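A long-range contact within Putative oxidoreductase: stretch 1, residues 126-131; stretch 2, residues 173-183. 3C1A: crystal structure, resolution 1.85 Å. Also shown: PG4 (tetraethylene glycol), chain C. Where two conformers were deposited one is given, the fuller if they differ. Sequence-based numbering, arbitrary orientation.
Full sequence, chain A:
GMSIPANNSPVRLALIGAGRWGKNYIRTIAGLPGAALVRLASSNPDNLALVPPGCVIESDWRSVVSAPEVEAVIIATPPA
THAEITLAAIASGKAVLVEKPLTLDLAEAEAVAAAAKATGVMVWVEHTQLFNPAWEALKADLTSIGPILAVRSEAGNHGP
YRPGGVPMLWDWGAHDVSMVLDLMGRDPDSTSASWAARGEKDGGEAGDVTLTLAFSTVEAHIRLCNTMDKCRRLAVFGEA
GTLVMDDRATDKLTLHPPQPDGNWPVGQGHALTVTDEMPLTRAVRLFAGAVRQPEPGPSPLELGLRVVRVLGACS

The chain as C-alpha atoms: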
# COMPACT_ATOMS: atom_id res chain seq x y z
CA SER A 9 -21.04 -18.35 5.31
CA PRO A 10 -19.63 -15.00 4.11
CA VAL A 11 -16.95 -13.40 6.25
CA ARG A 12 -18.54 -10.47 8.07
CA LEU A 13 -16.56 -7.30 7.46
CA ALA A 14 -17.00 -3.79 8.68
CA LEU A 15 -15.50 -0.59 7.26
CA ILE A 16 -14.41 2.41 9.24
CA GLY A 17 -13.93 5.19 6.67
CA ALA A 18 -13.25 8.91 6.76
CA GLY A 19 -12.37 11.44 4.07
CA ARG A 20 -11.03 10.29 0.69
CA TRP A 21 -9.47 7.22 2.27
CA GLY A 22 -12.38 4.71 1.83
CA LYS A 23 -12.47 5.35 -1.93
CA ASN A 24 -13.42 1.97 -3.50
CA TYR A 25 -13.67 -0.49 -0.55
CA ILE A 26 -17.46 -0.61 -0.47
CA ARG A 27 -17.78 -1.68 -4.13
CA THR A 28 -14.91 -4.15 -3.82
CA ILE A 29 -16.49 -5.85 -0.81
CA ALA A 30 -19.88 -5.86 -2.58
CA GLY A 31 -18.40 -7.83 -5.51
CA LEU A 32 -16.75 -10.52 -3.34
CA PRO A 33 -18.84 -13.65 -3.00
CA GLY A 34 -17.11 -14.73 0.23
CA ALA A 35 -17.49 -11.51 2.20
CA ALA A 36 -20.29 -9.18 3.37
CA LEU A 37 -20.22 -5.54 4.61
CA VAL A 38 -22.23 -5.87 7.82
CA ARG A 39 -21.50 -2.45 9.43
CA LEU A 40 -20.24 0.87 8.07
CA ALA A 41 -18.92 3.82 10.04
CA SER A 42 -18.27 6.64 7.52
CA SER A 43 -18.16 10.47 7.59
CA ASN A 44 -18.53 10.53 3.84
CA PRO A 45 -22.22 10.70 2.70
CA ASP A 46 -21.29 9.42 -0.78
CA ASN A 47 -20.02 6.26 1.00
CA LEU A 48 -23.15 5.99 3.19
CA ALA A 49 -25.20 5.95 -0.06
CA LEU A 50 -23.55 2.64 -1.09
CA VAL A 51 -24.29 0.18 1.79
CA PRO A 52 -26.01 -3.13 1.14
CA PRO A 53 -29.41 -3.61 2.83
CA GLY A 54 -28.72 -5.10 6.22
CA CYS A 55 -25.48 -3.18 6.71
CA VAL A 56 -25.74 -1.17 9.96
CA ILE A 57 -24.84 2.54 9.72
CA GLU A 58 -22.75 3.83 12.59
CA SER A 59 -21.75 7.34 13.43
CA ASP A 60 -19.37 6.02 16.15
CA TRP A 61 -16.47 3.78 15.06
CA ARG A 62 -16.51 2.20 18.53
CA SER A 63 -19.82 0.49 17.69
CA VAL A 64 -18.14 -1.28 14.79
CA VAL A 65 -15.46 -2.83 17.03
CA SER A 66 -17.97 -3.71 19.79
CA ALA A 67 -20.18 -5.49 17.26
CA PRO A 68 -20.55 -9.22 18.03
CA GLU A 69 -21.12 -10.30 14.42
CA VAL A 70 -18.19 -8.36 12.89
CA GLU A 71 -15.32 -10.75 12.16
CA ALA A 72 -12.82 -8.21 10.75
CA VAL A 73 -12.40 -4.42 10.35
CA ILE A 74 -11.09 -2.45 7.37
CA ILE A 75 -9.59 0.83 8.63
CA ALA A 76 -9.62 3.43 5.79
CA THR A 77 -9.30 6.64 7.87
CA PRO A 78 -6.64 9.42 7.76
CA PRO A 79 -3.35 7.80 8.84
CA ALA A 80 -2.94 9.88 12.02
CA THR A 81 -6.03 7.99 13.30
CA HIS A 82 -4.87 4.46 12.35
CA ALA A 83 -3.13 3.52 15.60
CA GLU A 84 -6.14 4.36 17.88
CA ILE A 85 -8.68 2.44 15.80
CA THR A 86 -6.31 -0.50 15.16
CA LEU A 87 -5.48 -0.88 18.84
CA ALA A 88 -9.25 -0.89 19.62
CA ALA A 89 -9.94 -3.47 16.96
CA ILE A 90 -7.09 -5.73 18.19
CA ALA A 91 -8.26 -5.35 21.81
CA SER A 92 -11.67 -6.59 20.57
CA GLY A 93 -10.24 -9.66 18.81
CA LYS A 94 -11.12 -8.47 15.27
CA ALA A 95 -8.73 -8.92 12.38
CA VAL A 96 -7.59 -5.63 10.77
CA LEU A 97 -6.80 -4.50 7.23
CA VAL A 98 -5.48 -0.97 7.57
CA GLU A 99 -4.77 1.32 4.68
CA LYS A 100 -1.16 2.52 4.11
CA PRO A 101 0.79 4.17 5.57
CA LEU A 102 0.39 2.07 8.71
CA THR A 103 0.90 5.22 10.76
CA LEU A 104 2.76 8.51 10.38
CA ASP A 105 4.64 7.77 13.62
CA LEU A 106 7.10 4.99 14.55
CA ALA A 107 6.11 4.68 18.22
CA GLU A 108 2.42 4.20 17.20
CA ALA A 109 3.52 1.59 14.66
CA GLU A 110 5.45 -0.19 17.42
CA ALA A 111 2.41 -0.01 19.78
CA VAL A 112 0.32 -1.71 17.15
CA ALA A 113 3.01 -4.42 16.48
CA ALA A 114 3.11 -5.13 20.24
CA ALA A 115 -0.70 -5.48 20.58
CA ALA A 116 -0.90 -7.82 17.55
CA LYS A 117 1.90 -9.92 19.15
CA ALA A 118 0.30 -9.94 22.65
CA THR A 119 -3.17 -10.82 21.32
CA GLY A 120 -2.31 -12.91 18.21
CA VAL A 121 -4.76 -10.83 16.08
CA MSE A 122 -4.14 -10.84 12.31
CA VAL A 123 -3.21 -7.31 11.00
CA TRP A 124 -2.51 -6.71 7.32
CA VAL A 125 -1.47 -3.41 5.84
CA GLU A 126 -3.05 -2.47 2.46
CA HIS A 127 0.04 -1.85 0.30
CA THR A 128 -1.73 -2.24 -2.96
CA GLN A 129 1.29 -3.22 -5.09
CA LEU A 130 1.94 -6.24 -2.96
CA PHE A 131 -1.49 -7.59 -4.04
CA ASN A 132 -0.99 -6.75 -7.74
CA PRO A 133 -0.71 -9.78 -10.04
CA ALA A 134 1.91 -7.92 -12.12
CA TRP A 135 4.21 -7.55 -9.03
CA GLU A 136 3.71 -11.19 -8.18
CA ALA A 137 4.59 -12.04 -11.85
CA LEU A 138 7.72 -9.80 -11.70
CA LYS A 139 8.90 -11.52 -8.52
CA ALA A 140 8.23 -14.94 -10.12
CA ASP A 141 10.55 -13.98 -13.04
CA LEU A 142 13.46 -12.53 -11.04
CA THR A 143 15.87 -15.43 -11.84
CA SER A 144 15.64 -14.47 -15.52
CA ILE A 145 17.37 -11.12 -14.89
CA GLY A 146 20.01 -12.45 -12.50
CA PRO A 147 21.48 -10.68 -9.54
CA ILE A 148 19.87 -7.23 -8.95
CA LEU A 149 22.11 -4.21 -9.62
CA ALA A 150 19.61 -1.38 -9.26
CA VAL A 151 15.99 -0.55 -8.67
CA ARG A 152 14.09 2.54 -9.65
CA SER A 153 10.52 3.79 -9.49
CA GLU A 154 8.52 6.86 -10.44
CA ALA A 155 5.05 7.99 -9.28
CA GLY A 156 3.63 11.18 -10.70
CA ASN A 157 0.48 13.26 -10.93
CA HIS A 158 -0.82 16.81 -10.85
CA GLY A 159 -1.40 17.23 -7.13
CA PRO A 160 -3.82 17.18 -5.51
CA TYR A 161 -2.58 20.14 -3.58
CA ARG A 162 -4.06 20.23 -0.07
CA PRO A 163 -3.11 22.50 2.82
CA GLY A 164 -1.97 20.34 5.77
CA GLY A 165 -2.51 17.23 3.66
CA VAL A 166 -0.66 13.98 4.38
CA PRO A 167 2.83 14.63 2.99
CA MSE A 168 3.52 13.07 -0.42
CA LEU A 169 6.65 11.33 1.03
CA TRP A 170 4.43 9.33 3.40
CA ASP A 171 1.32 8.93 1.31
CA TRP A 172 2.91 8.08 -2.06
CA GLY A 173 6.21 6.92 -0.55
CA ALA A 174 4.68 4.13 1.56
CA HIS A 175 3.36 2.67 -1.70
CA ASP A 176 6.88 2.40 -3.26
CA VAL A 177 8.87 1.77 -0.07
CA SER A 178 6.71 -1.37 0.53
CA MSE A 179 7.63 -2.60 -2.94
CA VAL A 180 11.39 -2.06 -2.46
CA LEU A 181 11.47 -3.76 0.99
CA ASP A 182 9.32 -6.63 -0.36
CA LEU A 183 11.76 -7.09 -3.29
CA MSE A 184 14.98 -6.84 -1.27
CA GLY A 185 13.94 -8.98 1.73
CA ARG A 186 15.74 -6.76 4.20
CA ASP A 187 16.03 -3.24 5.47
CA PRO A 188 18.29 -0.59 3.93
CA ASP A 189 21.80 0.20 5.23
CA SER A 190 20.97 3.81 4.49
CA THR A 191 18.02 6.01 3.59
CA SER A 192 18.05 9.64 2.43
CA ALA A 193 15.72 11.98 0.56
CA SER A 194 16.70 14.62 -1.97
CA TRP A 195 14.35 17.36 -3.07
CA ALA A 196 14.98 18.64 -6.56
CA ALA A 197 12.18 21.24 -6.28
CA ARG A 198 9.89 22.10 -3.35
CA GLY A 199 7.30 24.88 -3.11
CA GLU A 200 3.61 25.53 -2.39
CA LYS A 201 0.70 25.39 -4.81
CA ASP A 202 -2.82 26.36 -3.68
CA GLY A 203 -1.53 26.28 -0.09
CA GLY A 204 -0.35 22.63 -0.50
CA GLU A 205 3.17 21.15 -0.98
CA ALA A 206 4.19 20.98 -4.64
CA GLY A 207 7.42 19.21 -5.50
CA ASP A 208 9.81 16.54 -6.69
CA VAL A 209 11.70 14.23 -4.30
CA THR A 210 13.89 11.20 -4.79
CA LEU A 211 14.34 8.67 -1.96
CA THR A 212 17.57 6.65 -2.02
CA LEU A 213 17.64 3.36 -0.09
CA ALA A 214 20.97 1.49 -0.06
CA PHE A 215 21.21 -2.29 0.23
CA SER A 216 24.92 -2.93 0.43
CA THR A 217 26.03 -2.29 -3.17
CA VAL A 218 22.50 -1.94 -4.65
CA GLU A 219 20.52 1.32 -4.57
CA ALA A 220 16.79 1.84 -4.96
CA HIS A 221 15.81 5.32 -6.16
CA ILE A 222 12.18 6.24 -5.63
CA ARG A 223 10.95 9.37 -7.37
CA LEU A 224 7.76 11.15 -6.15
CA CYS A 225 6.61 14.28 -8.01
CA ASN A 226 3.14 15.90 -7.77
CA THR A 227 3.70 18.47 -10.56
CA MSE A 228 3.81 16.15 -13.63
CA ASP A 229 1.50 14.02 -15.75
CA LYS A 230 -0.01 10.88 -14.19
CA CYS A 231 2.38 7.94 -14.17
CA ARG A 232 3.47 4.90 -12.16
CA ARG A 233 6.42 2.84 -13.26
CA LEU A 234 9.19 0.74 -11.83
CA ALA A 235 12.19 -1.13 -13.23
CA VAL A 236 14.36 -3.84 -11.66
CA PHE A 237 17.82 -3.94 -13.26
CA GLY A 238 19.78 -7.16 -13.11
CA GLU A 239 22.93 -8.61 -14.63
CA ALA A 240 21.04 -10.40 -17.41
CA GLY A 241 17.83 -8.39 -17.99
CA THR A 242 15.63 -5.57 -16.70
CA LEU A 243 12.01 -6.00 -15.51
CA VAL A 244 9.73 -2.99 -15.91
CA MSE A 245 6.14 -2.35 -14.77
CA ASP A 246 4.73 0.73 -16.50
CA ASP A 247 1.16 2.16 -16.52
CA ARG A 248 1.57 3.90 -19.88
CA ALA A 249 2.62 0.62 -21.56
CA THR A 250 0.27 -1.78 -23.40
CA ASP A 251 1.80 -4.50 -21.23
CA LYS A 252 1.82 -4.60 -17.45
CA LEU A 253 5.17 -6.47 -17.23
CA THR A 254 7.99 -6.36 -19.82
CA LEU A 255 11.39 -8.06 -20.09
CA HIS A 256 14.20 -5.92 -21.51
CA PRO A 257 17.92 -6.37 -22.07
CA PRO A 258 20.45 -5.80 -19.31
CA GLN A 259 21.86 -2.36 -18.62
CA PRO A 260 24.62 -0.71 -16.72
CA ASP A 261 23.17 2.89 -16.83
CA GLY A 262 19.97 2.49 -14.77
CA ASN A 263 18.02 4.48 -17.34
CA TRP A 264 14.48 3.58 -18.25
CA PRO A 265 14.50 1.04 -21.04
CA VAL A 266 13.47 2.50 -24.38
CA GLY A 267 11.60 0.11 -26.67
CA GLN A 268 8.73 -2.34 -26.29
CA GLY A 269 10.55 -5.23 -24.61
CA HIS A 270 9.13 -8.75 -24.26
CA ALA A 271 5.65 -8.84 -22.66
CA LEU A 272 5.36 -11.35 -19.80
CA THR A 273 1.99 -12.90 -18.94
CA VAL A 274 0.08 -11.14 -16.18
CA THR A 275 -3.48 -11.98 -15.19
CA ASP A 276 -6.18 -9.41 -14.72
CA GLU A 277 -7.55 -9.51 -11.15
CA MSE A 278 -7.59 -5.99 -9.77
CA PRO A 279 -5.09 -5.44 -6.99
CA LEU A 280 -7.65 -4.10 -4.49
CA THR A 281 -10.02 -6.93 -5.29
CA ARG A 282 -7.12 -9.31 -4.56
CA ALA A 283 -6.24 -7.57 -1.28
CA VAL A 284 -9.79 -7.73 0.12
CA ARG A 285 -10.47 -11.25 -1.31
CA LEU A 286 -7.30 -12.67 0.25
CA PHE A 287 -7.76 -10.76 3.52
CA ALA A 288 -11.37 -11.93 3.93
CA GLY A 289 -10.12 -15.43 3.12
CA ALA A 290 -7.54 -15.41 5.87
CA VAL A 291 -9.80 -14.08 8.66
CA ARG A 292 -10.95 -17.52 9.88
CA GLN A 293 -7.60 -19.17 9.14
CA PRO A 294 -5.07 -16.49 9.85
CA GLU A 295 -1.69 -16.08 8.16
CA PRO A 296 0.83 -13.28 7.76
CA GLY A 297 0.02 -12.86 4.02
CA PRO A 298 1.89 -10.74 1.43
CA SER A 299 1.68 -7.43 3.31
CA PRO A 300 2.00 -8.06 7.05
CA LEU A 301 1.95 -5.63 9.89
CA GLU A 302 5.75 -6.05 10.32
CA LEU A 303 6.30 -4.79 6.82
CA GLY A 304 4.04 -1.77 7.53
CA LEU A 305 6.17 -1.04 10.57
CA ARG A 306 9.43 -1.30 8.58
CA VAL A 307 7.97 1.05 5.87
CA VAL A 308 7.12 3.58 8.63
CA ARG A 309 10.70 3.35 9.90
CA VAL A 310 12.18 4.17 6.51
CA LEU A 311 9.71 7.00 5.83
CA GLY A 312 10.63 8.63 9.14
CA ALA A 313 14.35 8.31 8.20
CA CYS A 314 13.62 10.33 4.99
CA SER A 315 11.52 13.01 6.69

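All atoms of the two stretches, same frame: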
# COMPACT_ATOMS: atom_id res chain seq x y z
N GLU A 126 -2.63 -2.54 3.87
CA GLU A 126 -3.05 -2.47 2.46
C GLU A 126 -2.06 -1.70 1.59
O GLU A 126 -2.25 -0.51 1.29
CB GLU A 126 -4.46 -1.87 2.32
CG GLU A 126 -5.26 -2.42 1.10
CD GLU A 126 -5.03 -1.64 -0.20
OE1 GLU A 126 -5.33 -0.41 -0.22
OE2 GLU A 126 -4.60 -2.25 -1.21
N HIS A 127 -1.00 -2.38 1.21
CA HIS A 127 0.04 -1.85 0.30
C HIS A 127 -0.34 -2.45 -1.03
O HIS A 127 -0.05 -3.61 -1.31
CB HIS A 127 1.43 -2.30 0.68
CG HIS A 127 1.97 -1.72 1.96
ND1 HIS A 127 2.35 -2.51 3.01
CD2 HIS A 127 2.24 -0.44 2.33
CE1 HIS A 127 2.81 -1.75 3.99
NE2 HIS A 127 2.72 -0.48 3.61
N THR A 128 -1.01 -1.68 -1.82
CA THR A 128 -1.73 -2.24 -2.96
C THR A 128 -0.83 -3.02 -3.93
O THR A 128 -1.25 -4.00 -4.54
CB THR A 128 -2.44 -1.12 -3.69
OG1 THR A 128 -3.15 -0.34 -2.71
CG2 THR A 128 -3.41 -1.68 -4.72
N GLN A 129 0.41 -2.57 -4.10
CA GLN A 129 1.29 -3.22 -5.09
C GLN A 129 1.57 -4.65 -4.71
O GLN A 129 1.80 -5.49 -5.56
CB GLN A 129 2.63 -2.50 -5.25
CG GLN A 129 3.39 -3.00 -6.51
CD GLN A 129 2.77 -2.45 -7.75
OE1 GLN A 129 1.97 -3.13 -8.42
NE2 GLN A 129 3.07 -1.19 -8.05
N LEU A 130 1.61 -4.92 -3.42
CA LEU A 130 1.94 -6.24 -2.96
C LEU A 130 0.81 -7.25 -3.20
O LEU A 130 1.00 -8.42 -2.94
CB LEU A 130 2.33 -6.20 -1.50
CG LEU A 130 3.48 -5.26 -1.16
CD1 LEU A 130 3.81 -5.44 0.29
CD2 LEU A 130 4.70 -5.57 -2.00
N PHE A 131 -0.36 -6.77 -3.67
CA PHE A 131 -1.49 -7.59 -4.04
C PHE A 131 -1.76 -7.50 -5.55
O PHE A 131 -2.82 -7.89 -6.01
CB PHE A 131 -2.75 -7.11 -3.28
CG PHE A 131 -2.65 -7.27 -1.80
CD1 PHE A 131 -2.90 -8.50 -1.19
CD2 PHE A 131 -2.29 -6.20 -0.99
CE1 PHE A 131 -2.83 -8.65 0.18
CE2 PHE A 131 -2.23 -6.36 0.40
CZ PHE A 131 -2.48 -7.58 0.97
N GLY A 173 4.99 7.68 -0.85
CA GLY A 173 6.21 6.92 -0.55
C GLY A 173 5.99 5.55 0.07
O GLY A 173 6.69 4.60 -0.26
N ALA A 174 4.99 5.42 0.95
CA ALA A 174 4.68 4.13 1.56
C ALA A 174 4.34 3.11 0.46
O ALA A 174 4.66 1.93 0.54
CB ALA A 174 3.52 4.27 2.62
N HIS A 175 3.75 3.58 -0.61
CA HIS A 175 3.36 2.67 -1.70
C HIS A 175 4.63 2.03 -2.36
O HIS A 175 4.73 0.81 -2.56
CB HIS A 175 2.52 3.43 -2.69
CG HIS A 175 2.04 2.61 -3.82
ND1 HIS A 175 1.18 1.55 -3.65
CD2 HIS A 175 2.31 2.68 -5.15
CE1 HIS A 175 0.93 1.00 -4.84
NE2 HIS A 175 1.61 1.66 -5.76
N ASP A 176 5.64 2.87 -2.61
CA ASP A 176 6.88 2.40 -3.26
C ASP A 176 7.91 1.86 -2.26
O ASP A 176 8.66 0.98 -2.61
CB ASP A 176 7.45 3.51 -4.17
CG ASP A 176 6.45 3.95 -5.24
OD1 ASP A 176 5.70 3.09 -5.75
OD2 ASP A 176 6.36 5.15 -5.56
N VAL A 177 7.97 2.36 -1.04
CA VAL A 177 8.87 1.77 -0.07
C VAL A 177 8.51 0.30 0.24
O VAL A 177 9.41 -0.58 0.28
CB VAL A 177 8.99 2.64 1.21
CG1 VAL A 177 9.78 1.90 2.22
CG2 VAL A 177 9.58 3.98 0.84
N SER A 178 7.20 0.00 0.33
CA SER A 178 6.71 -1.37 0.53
C SER A 178 7.21 -2.31 -0.56
O SER A 178 7.58 -3.46 -0.28
CB SER A 178 5.17 -1.41 0.61
OG SER A 178 4.55 -0.91 -0.56
N MSE A 179 7.21 -1.82 -1.79
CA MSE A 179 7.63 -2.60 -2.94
C MSE A 179 9.14 -2.91 -2.87
O MSE A 179 9.55 -4.07 -3.00
CB MSE A 179 7.24 -1.85 -4.22
CG MSE A 179 7.64 -2.52 -5.50
SE MSE A 179 9.45 -2.08 -6.07
CE MSE A 179 9.15 -0.28 -6.59
N VAL A 180 9.94 -1.89 -2.57
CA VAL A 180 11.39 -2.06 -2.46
C VAL A 180 11.79 -3.03 -1.32
O VAL A 180 12.53 -3.99 -1.56
CB VAL A 180 12.10 -0.72 -2.36
CG1 VAL A 180 13.59 -0.92 -2.22
CG2 VAL A 180 11.85 0.12 -3.65
N LEU A 181 11.26 -2.82 -0.12
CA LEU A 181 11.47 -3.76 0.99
C LEU A 181 10.97 -5.18 0.71
O LEU A 181 11.64 -6.16 1.09
CB LEU A 181 10.86 -3.24 2.29
CG LEU A 181 11.26 -1.86 2.85
CD1 LEU A 181 10.57 -1.57 4.22
CD2 LEU A 181 12.76 -1.69 3.00
N ASP A 182 9.84 -5.31 0.04
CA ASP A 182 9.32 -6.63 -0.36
C ASP A 182 10.26 -7.34 -1.36
O ASP A 182 10.59 -8.53 -1.18
CB ASP A 182 7.93 -6.54 -0.95
CG ASP A 182 7.37 -7.90 -1.25
OD1 ASP A 182 7.27 -8.74 -0.32
OD2 ASP A 182 7.03 -8.13 -2.43
N LEU A 183 10.73 -6.61 -2.36
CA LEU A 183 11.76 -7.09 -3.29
C LEU A 183 13.06 -7.50 -2.64
O LEU A 183 13.60 -8.56 -2.95
CB LEU A 183 12.08 -6.01 -4.34
CG LEU A 183 13.11 -6.28 -5.45
CD1 LEU A 183 12.67 -7.48 -6.27
CD2 LEU A 183 13.37 -5.06 -6.38
O1 PG4 C . 4.13 3.64 -7.86
C1 PG4 C . 5.22 3.65 -8.81
C2 PG4 C . 5.46 2.24 -9.32
O2 PG4 C . 4.46 1.88 -10.27
C3 PG4 C . 4.68 0.61 -10.89
C4 PG4 C . 3.49 0.29 -11.79
O3 PG4 C . 2.36 -0.04 -11.00
C5 PG4 C . 1.14 0.04 -11.76
C6 PG4 C . 0.04 -0.79 -11.13
O4 PG4 C . -0.43 -0.17 -9.93
C7 PG4 C . -1.47 -0.92 -9.27
C8 PG4 C . -1.34 -0.83 -7.75
O5 PG4 C . 0.00 -1.13 -7.36
O HOH W 1 2.08 -0.85 -2.21

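A short loop that tightens into a 3-10 turn lies here against one side of a helix, and no direct hydrogen bond joins the two; they meet through packing, one shared water and a bound glycol. Glu126 does not reach the helix. Its carboxylate instead accepts a hydrogen bond from within its own stretch, Thr128 OG1 to Glu126 OE2 at 2.8 Å, which ties down the start of the turn.

His127 makes the first close approach. Its CA-to-CB bond points sideways, but with chi1 in the m well the imidazole reaches the helix, where Ser178 CB sits over one ring face, 3.6 Å from the centroid of the His127 ring and 19° off its normal. This is a CH-pi contact, and a flat aromatic ring suits it because a methylene can settle on its face at close range. The serine methylene supplies the CH that meets the ring, and its hydroxyl is turned back to its own helix, Ser178 OG donating to His175 O at 2.6 Å. His127 ND1 is hydrogen-bonded elsewhere in the structure.

Thr128 meets the edge of the His175 ring, Thr128 CB lying 4.1 Å from His175 CE1. With its hydroxyl engaged by Glu126, threonine offers carbon to this neighbour.

The CA-to-CB bond of Gln129 points toward the helix, and the residue lies beside the same imidazole, Gln129 CB being 3.9 Å from His175 CE1; Gln129 CG also comes within 4.4 Å of CG of Met179, a selenomethionine. Its backbone makes a water bridge between the stretches: Gln129 N donates to water 1 at 3.1 Å, and that water donates to His175 O, also at 3.1 Å. The water thus joins two main chains that do not bond directly. Beyond the aliphatic part of the side chain, the amide turns to a tetraethylene glycol, probably from the crystallisation liquor: Gln129 NE2 donates to PG4 O3 at 3.2 Å, while PG4 O1 donates to Asp176 OD1 at 2.7 Å. The glycol therefore spans both stretches.

Leu130 closes the 3-10 turn, Leu130 N donating to His127 O at 3.0 Å, and its CA-to-CB bond points toward the helix. Leu130 CD2 lies 4.0 Å from Ser178 O, 4.3 Å from Met179 CA and 3.5 Å from Asp182 OD2. A branched aliphatic side chain suits this place, since it can pack along the helix backbone without needing a polar partner; Ser178 O is already bonded by Asp182 N at 2.9 Å, and Asp182 OD2 is satisfied elsewhere. Phe131 lies out of reach of the helix.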